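Local coordinates for protein alanine racemase (PDB 3HUR) that is an alanine racemase family member, joining an N-terminal TIM-type barrel to a C-terminal domain built mostly of beta strands, at residues T365-P368 with R369-R372; S67-D70 with E71-L75; L239-P242 with P243-L247; G376-A379 with E380-A384. All blocks are in the same frame, centred on the assembly; numbering follows the deposited sequence.

All four contacts are local, and their chemistry changes with their place in the fold. Interactions 2 and 4 are short helical turns held by main-chain bonds: interaction 2 belongs to the barrel and faces the second subunit with carboxylates, while interaction 4 spans helix 377-381 from its N-cap to its C-terminal Schellman motif. Interactions 1 and 3 are type I turns in loops. Interaction 1, partly buried, fastens its turn with an arginine, whereas interaction 3 lies at the surface and relies on one main-chain bond and apolar packing. Interactions 1 and 2 each hold a sulfate and both meet the second subunit; strand 372-375 leads from interaction 1 straight into interaction 4.

Interaction 1: T365-P368 with R369-R372; sequences TLAP and RIKR. With SO4 (sulfate ion), chain C.
Arg372 folds its guanidinium group back onto the carbonyls of Leu366 and Ala367, bracing the type I beta turn Ala367-Ile370 in the loop between strands 357-364 and 372-375 of the C-terminal domain. NH2 donates to Leu366 O at 2.8 Å, somewhat out of the guanidinium plane, and NH1 reaches Ala367 O at 2.9 Å in that plane. The turn bond from Ile370 N to Ala367 O, 3.2 Å long, is nearly straight (172°) and arrives from the other face of the carbonyl, so this oxygen is held by two donors. Arg372 NH1 also binds Ile370 O at 3.1 Å, which ties both ends of the turn to one nitrogen.

Arg369 leaves the turn toward the sulfate ion. Its CB lies 3.7 Å from sulfate O3 and also touches Pro368 C; CG keeps close to the same carbonyl carbon, while CD passes near O2. A bend at chi3 (-49°) brings the guanidinium edge round to the anion. There NE makes a weak bond of 3.0 Å to O2 and a second weak one to O3, and NH2 donates to O1 at 2.7 Å with a fairly straight angle of 168°. The sulfate is also bound by Gly293 N, and Pro368 packs on Arg369 of the second subunit. Leu366, just before the turn, and Ile370, at its end, are buried against Val12 and Val253 of strands 10-15 and 251-263. Ile370 CD1 ends 3.7 Å from Ala367 CB.

Interaction 2: S67-D70 with E71-L75; sequences SNLD and EALEL. With SO4 (sulfate ion), chain D.
Leu69 O is approached by two main-chain donors in the first turn of helix 69-77, the helix of a beta-alpha-beta unit of the barrel between strands 63-66 and 84-86. Leu73 N donates to it at 3.0 Å, nearly in line with the C=O bond, whereas Ala72 N is nearer, 2.7 Å from Leu69 O, but so bent (118°) that the bond is weak. Asp70 O accepts from Glu74 N at 3.0 Å, continuing the helical pattern. Ala72 N also makes a weak bond to Asn68 O.

Asn68 occupies the N-cap position, yet its amide makes no capping bond. With CG anti to the carbonyl carbon (chi1 -72°), the amide reaches the sulfate ion instead, and ND2 donates to sulfate O2 at 3.3 Å along a nearly straight path (164°). The anion is also bound by Asp42 N and by Arg8 NH1 of the second subunit.

Three acids crowd this end of the helix. Asp70 OD2 and Glu74 OE2 stand 4.4 Å apart, and Glu71 OE1 lies 3.0 Å from Glu74 OE2, acceptor against acceptor. Lys371 of the second subunit forms salt bridges to both glutamates and presumably offsets their repulsion, while Asp70 OD1 is paired with Arg8 of that subunit. All three acids thus form salt bridges across the subunit interface. On the apolar flank, Leu69 packs on Ile103, and Ala72 lies against Ile84 and Val86. Across the helix turn, Leu69 CG and Leu73 CD1 are 4.4 Å apart, a loose contact.

Interaction 3: L239-P242 with P243-L247; sequences LKMP and PNLHL
A type I beta turn from Pro242 to Leu245 reverses the loop that leads from strand 222-223 of the barrel to the long strand 251-263. Its single cross-segment bond runs from Leu245 N to Pro242 O at 3.0 Å; the donor sits well above the carbonyl plane, with an N-H...O angle of 147°. Pro243 follows Pro242 directly and takes the second place of the turn, and the CB of Pro242 lies 4.0 Å from the CD of Pro243.

Beneath the turn, the methyl end of Met241 fills the angle between two leucines. Its chain is bent at chi2 (-72°) and again at chi3, which curls CE back toward the later segment: CE rests 4.0 Å from Leu245 CD2 and 3.9 Å from Leu247 CD1, and the Met241 and Leu247 side chains cross at about a right angle. Trp211 of helix 206-211 lies against Met241 and Pro242, while Trp29 of helix 16-30 lies against Pro242 and Leu245. Lys240 O accepts a bond from Trp211 NE1.

With one main-chain bond and otherwise apolar surfaces meeting across the segments, the bend probably owes its shape to the restricted proline phi angles and apolar packing more than to side-chain polarity.

Interaction 4: G376-A379 with E380-A384; sequences GDLA and EVIGA
The carboxylates of Asp377 and Glu380 lie side by side and point the same way, their planes 20° apart, on the exposed flank of the short helix 377-381 that follows strand 372-375. Asp377 OD1 and Glu380 OE1 are 4.1 Å from each other; two like charges this near would be expected to repel mildly. The Glu380 chain is extended, CG standing opposite the backbone N (chi1 -152°), which carries the carboxylate alongside that of Asp377.

Three helical bonds follow in sequence: Glu380 N to Gly376 O at 3.3 Å, Val381 N to Asp377 O at 3.1 Å, and Ile382 N to Leu378 O at 3.0 Å. Gly376 is the N-cap, and Asp17 accepts from Leu378 N and, weakly, from Asp377 N. On the buried side, Leu378 CD2 meets Ile382 CG2 at 4.0 Å, the two chains crossing at a slant, while Leu378 packs on Ala54 and Ala20 of helices 48-57 and 16-30.

A Schellman motif ends the helix at Gly383, whose phi is positive (83°). Gly383 O accepts from Gln77 NE2 of the second subunit. Gly383 N donates to Glu380 O at 3.1 Å, and Ala384 N reaches back to Ala379 O at 3.0 Å.

Interaction 1: T365-P368 with R369-R372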
# COMPACT_ATOMS: atom_id res chain seq x y z
N THR A 365 14.13 6.24 1.97
CA THR A 365 13.04 5.86 1.09
C THR A 365 13.62 5.01 -0.05
O THR A 365 12.95 4.84 -1.07
CB THR A 365 12.34 7.13 0.44
OG1 THR A 365 13.31 7.81 -0.36
CG2 THR A 365 11.77 8.06 1.49
N LEU A 366 14.87 4.55 0.09
CA LEU A 366 15.50 3.72 -0.92
C LEU A 366 15.69 2.28 -0.37
O LEU A 366 16.65 2.01 0.35
CB LEU A 366 16.83 4.32 -1.37
CG LEU A 366 17.54 3.57 -2.49
CD1 LEU A 366 16.76 3.65 -3.79
CD2 LEU A 366 19.00 4.00 -2.73
N ALA A 367 14.76 1.38 -0.70
CA ALA A 367 14.93 -0.09 -0.56
C ALA A 367 15.48 -0.41 0.78
O ALA A 367 16.54 -1.01 0.90
CB ALA A 367 15.83 -0.64 -1.63
N PRO A 368 14.76 -0.04 1.81
CA PRO A 368 15.23 -0.15 3.17
C PRO A 368 15.54 -1.57 3.65
O PRO A 368 16.30 -1.73 4.64
CB PRO A 368 14.12 0.47 4.01
CG PRO A 368 12.92 0.42 3.18
CD PRO A 368 13.32 0.28 1.71
N ARG A 369 15.02 -2.58 2.96
CA ARG A 369 15.16 -3.92 3.44
C ARG A 369 16.30 -4.67 2.82
O ARG A 369 16.54 -5.80 3.23
CB ARG A 369 13.85 -4.68 3.25
CG ARG A 369 12.79 -4.22 4.28
CD ARG A 369 11.44 -4.87 4.09
NE ARG A 369 10.98 -4.82 2.72
CZ ARG A 369 10.29 -5.79 2.11
NH1 ARG A 369 9.94 -6.90 2.76
NH2 ARG A 369 9.92 -5.64 0.84
N ILE A 370 17.04 -4.05 1.89
CA ILE A 370 18.21 -4.70 1.26
C ILE A 370 19.58 -4.09 1.71
O ILE A 370 19.65 -2.97 2.18
CB ILE A 370 18.10 -4.75 -0.30
CG1 ILE A 370 18.41 -3.41 -0.95
CG2 ILE A 370 16.73 -5.18 -0.73
CD1 ILE A 370 18.18 -3.41 -2.49
N LYS A 371 20.65 -4.85 1.55
CA LYS A 371 21.91 -4.52 2.13
C LYS A 371 22.62 -3.49 1.28
O LYS A 371 22.45 -3.45 0.06
CB LYS A 371 22.77 -5.78 2.22
CG LYS A 371 24.17 -5.56 2.80
CD LYS A 371 24.41 -6.42 4.01
CE LYS A 371 25.84 -6.28 4.56
NZ LYS A 371 25.86 -6.82 5.95
N ARG A 372 23.44 -2.69 1.93
CA ARG A 372 24.29 -1.77 1.25
C ARG A 372 25.63 -2.46 1.00
O ARG A 372 26.23 -2.95 1.93
CB ARG A 372 24.46 -0.51 2.11
CG ARG A 372 23.39 0.53 1.91
CD ARG A 372 22.00 0.03 2.15
NE ARG A 372 21.07 1.15 2.07
CZ ARG A 372 19.77 1.10 1.75
NH1 ARG A 372 19.15 -0.02 1.50
NH2 ARG A 372 19.09 2.23 1.71
S SO4 C . 10.98 -2.47 0.06
O1 SO4 C . 10.41 -3.56 -0.74
O2 SO4 C . 10.01 -2.40 1.16
O3 SO4 C . 12.43 -2.76 0.41
O4 SO4 C . 10.99 -1.23 -0.73
O HOH W 1 19.49 -2.39 4.75

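Interaction 2: S67-D70 with E71-L75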
# COMPACT_ATOMS: atom_id res chain seq x y z
N SER A 67 23.06 13.59 13.87
CA SER A 67 21.80 14.02 14.54
C SER A 67 21.59 13.49 15.95
O SER A 67 20.67 13.88 16.63
CB SER A 67 20.59 13.56 13.72
OG SER A 67 20.85 13.71 12.30
N ASN A 68 22.41 12.54 16.36
CA ASN A 68 22.23 11.86 17.62
C ASN A 68 23.61 11.59 18.23
O ASN A 68 24.57 11.21 17.57
CB ASN A 68 21.48 10.53 17.41
CG ASN A 68 19.99 10.72 17.06
OD1 ASN A 68 19.13 10.99 17.95
ND2 ASN A 68 19.67 10.51 15.79
N LEU A 69 23.70 11.82 19.52
CA LEU A 69 24.87 11.47 20.26
C LEU A 69 25.31 10.02 19.96
O LEU A 69 26.46 9.75 19.62
CB LEU A 69 24.54 11.61 21.74
CG LEU A 69 25.70 11.38 22.69
CD1 LEU A 69 26.83 12.32 22.33
CD2 LEU A 69 25.20 11.54 24.15
N ASP A 70 24.38 9.08 20.05
CA ASP A 70 24.74 7.68 19.89
C ASP A 70 25.41 7.41 18.53
O ASP A 70 26.39 6.69 18.49
CB ASP A 70 23.60 6.73 20.33
CG ASP A 70 22.59 6.39 19.22
OD1 ASP A 70 22.32 7.21 18.31
OD2 ASP A 70 22.05 5.24 19.28
N GLU A 71 25.03 8.09 17.46
CA GLU A 71 25.82 8.01 16.21
C GLU A 71 27.25 8.56 16.32
O GLU A 71 28.17 8.08 15.64
CB GLU A 71 25.11 8.72 15.05
CG GLU A 71 25.64 8.37 13.66
CD GLU A 71 25.45 6.87 13.29
OE1 GLU A 71 24.66 6.15 13.97
OE2 GLU A 71 26.12 6.40 12.34
N ALA A 72 27.44 9.61 17.13
CA ALA A 72 28.81 10.16 17.37
C ALA A 72 29.66 9.09 18.03
O ALA A 72 30.68 8.75 17.53
CB ALA A 72 28.76 11.39 18.22
N LEU A 73 29.14 8.52 19.11
CA LEU A 73 29.81 7.45 19.86
C LEU A 73 30.17 6.24 18.99
O LEU A 73 31.28 5.77 19.06
CB LEU A 73 28.97 7.05 21.08
CG LEU A 73 28.74 8.22 22.09
CD1 LEU A 73 28.15 7.80 23.42
CD2 LEU A 73 30.00 8.97 22.36
N GLU A 74 29.26 5.81 18.12
CA GLU A 74 29.54 4.73 17.19
C GLU A 74 30.62 5.06 16.21
O GLU A 74 31.42 4.23 15.85
CB GLU A 74 28.30 4.39 16.35
CG GLU A 74 27.17 3.56 16.99
CD GLU A 74 25.96 3.40 16.01
OE1 GLU A 74 25.97 2.53 15.07
OE2 GLU A 74 25.03 4.20 16.18
N LEU A 75 30.55 6.24 15.64
CA LEU A 75 31.60 6.69 14.75
C LEU A 75 32.96 6.63 15.50
O LEU A 75 33.97 6.20 14.95
CB LEU A 75 31.27 8.11 14.24
CG LEU A 75 30.19 8.29 13.14
CD1 LEU A 75 29.75 9.76 13.00
CD2 LEU A 75 30.74 7.80 11.79
S SO4 D . 21.61 8.34 12.81
O1 SO4 D . 20.36 7.77 12.33
O2 SO4 D . 21.54 9.78 13.18
O3 SO4 D . 21.99 7.47 13.92
O4 SO4 D . 22.57 8.18 11.70

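Interaction 3: L239-P242 with P243-L247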
# COMPACT_ATOMS: atom_id res chain seq x y z
N LEU A 239 14.34 23.07 -9.08
CA LEU A 239 15.45 23.75 -9.76
C LEU A 239 16.30 22.77 -10.51
O LEU A 239 16.32 21.60 -10.16
CB LEU A 239 16.33 24.49 -8.75
CG LEU A 239 15.61 25.44 -7.80
CD1 LEU A 239 16.51 25.85 -6.64
CD2 LEU A 239 15.09 26.65 -8.58
N LYS A 240 17.03 23.23 -11.52
CA LYS A 240 17.87 22.37 -12.34
C LYS A 240 19.29 22.47 -11.84
O LYS A 240 19.75 23.56 -11.50
CB LYS A 240 17.81 22.78 -13.82
N MET A 241 20.02 21.36 -11.80
CA MET A 241 21.39 21.41 -11.28
C MET A 241 22.25 22.28 -12.21
O MET A 241 22.05 22.29 -13.42
CB MET A 241 21.96 19.97 -11.07
CG MET A 241 21.27 19.22 -9.91
SD MET A 241 21.69 19.80 -8.25
CE MET A 241 23.42 19.40 -8.43
N PRO A 242 23.17 23.07 -11.66
CA PRO A 242 24.01 23.80 -12.58
C PRO A 242 24.82 22.87 -13.47
O PRO A 242 25.51 22.00 -12.95
CB PRO A 242 24.93 24.61 -11.66
CG PRO A 242 24.36 24.48 -10.29
CD PRO A 242 23.09 23.75 -10.36
N PRO A 243 24.75 23.06 -14.80
CA PRO A 243 25.49 22.19 -15.74
C PRO A 243 26.99 22.07 -15.43
O PRO A 243 27.59 21.01 -15.70
CB PRO A 243 25.30 22.88 -17.09
CG PRO A 243 24.09 23.70 -16.95
CD PRO A 243 23.97 24.09 -15.51
N ASN A 244 27.61 23.13 -14.91
CA ASN A 244 29.06 23.11 -14.65
C ASN A 244 29.47 22.34 -13.41
O ASN A 244 30.64 22.05 -13.24
CB ASN A 244 29.62 24.53 -14.51
CG ASN A 244 29.50 25.32 -15.78
OD1 ASN A 244 29.95 24.89 -16.84
ND2 ASN A 244 28.90 26.51 -15.67
N LEU A 245 28.52 22.08 -12.51
CA LEU A 245 28.80 21.30 -11.31
C LEU A 245 28.50 19.86 -11.65
O LEU A 245 27.41 19.53 -12.12
CB LEU A 245 27.88 21.73 -10.19
CG LEU A 245 28.08 21.05 -8.85
CD1 LEU A 245 29.37 21.52 -8.23
CD2 LEU A 245 26.90 21.39 -7.98
N HIS A 246 29.46 18.98 -11.41
CA HIS A 246 29.28 17.59 -11.82
C HIS A 246 29.23 16.66 -10.63
O HIS A 246 30.17 15.91 -10.35
CB HIS A 246 30.37 17.19 -12.83
CG HIS A 246 30.45 18.13 -13.99
ND1 HIS A 246 31.65 18.60 -14.49
CD2 HIS A 246 29.48 18.71 -14.73
CE1 HIS A 246 31.41 19.42 -15.50
NE2 HIS A 246 30.10 19.51 -15.67
N LEU A 247 28.12 16.72 -9.93
CA LEU A 247 27.89 15.80 -8.85
C LEU A 247 27.59 14.43 -9.46
O LEU A 247 26.87 14.32 -10.44
CB LEU A 247 26.77 16.29 -7.93
CG LEU A 247 27.17 17.49 -7.04
CD1 LEU A 247 26.10 17.85 -5.99
CD2 LEU A 247 28.51 17.28 -6.35

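Interaction 4: G376-A379 with E380-A384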
# COMPACT_ATOMS: atom_id res chain seq x y z
N GLY A 376 34.46 0.16 -5.26
CA GLY A 376 35.51 1.13 -5.61
C GLY A 376 36.77 1.02 -4.78
O GLY A 376 36.77 0.41 -3.72
N ASP A 377 37.86 1.63 -5.27
CA ASP A 377 39.19 1.51 -4.66
C ASP A 377 39.16 2.04 -3.25
O ASP A 377 39.71 1.44 -2.33
CB ASP A 377 40.25 2.30 -5.48
CG ASP A 377 40.54 1.70 -6.89
OD1 ASP A 377 40.26 0.49 -7.15
OD2 ASP A 377 41.08 2.44 -7.75
N LEU A 378 38.52 3.18 -3.06
CA LEU A 378 38.38 3.71 -1.69
C LEU A 378 37.75 2.70 -0.73
O LEU A 378 38.14 2.59 0.41
CB LEU A 378 37.52 4.97 -1.71
CG LEU A 378 38.04 6.25 -1.09
CD1 LEU A 378 36.86 7.21 -1.00
CD2 LEU A 378 38.70 6.00 0.27
N ALA A 379 36.75 1.98 -1.21
CA ALA A 379 36.09 0.95 -0.44
C ALA A 379 37.02 -0.17 0.05
O ALA A 379 36.92 -0.62 1.19
CB ALA A 379 34.97 0.35 -1.26
N GLU A 380 37.90 -0.62 -0.84
CA GLU A 380 38.97 -1.60 -0.57
C GLU A 380 39.85 -1.06 0.56
O GLU A 380 40.01 -1.73 1.62
CB GLU A 380 39.79 -1.78 -1.87
CG GLU A 380 40.52 -3.10 -2.18
CD GLU A 380 41.32 -3.03 -3.56
OE1 GLU A 380 41.64 -1.91 -4.10
OE2 GLU A 380 41.65 -4.11 -4.12
N VAL A 381 40.37 0.17 0.37
CA VAL A 381 41.30 0.81 1.31
C VAL A 381 40.73 0.98 2.71
O VAL A 381 41.47 0.81 3.70
CB VAL A 381 41.76 2.23 0.81
CG1 VAL A 381 42.48 3.01 1.94
CG2 VAL A 381 42.64 2.15 -0.48
N ILE A 382 39.44 1.31 2.85
CA ILE A 382 38.87 1.50 4.20
C ILE A 382 38.32 0.21 4.83
O ILE A 382 37.85 0.21 5.97
CB ILE A 382 37.85 2.65 4.25
CG1 ILE A 382 36.60 2.31 3.42
CG2 ILE A 382 38.47 3.91 3.72
CD1 ILE A 382 35.40 3.08 3.84
N GLY A 383 38.41 -0.90 4.09
CA GLY A 383 38.05 -2.22 4.63
C GLY A 383 36.56 -2.53 4.58
O GLY A 383 36.06 -3.27 5.42
N ALA A 384 35.86 -1.97 3.61
CA ALA A 384 34.41 -2.12 3.51
C ALA A 384 34.02 -2.93 2.27
O ALA A 384 32.84 -3.19 2.09
CB ALA A 384 33.75 -0.76 3.47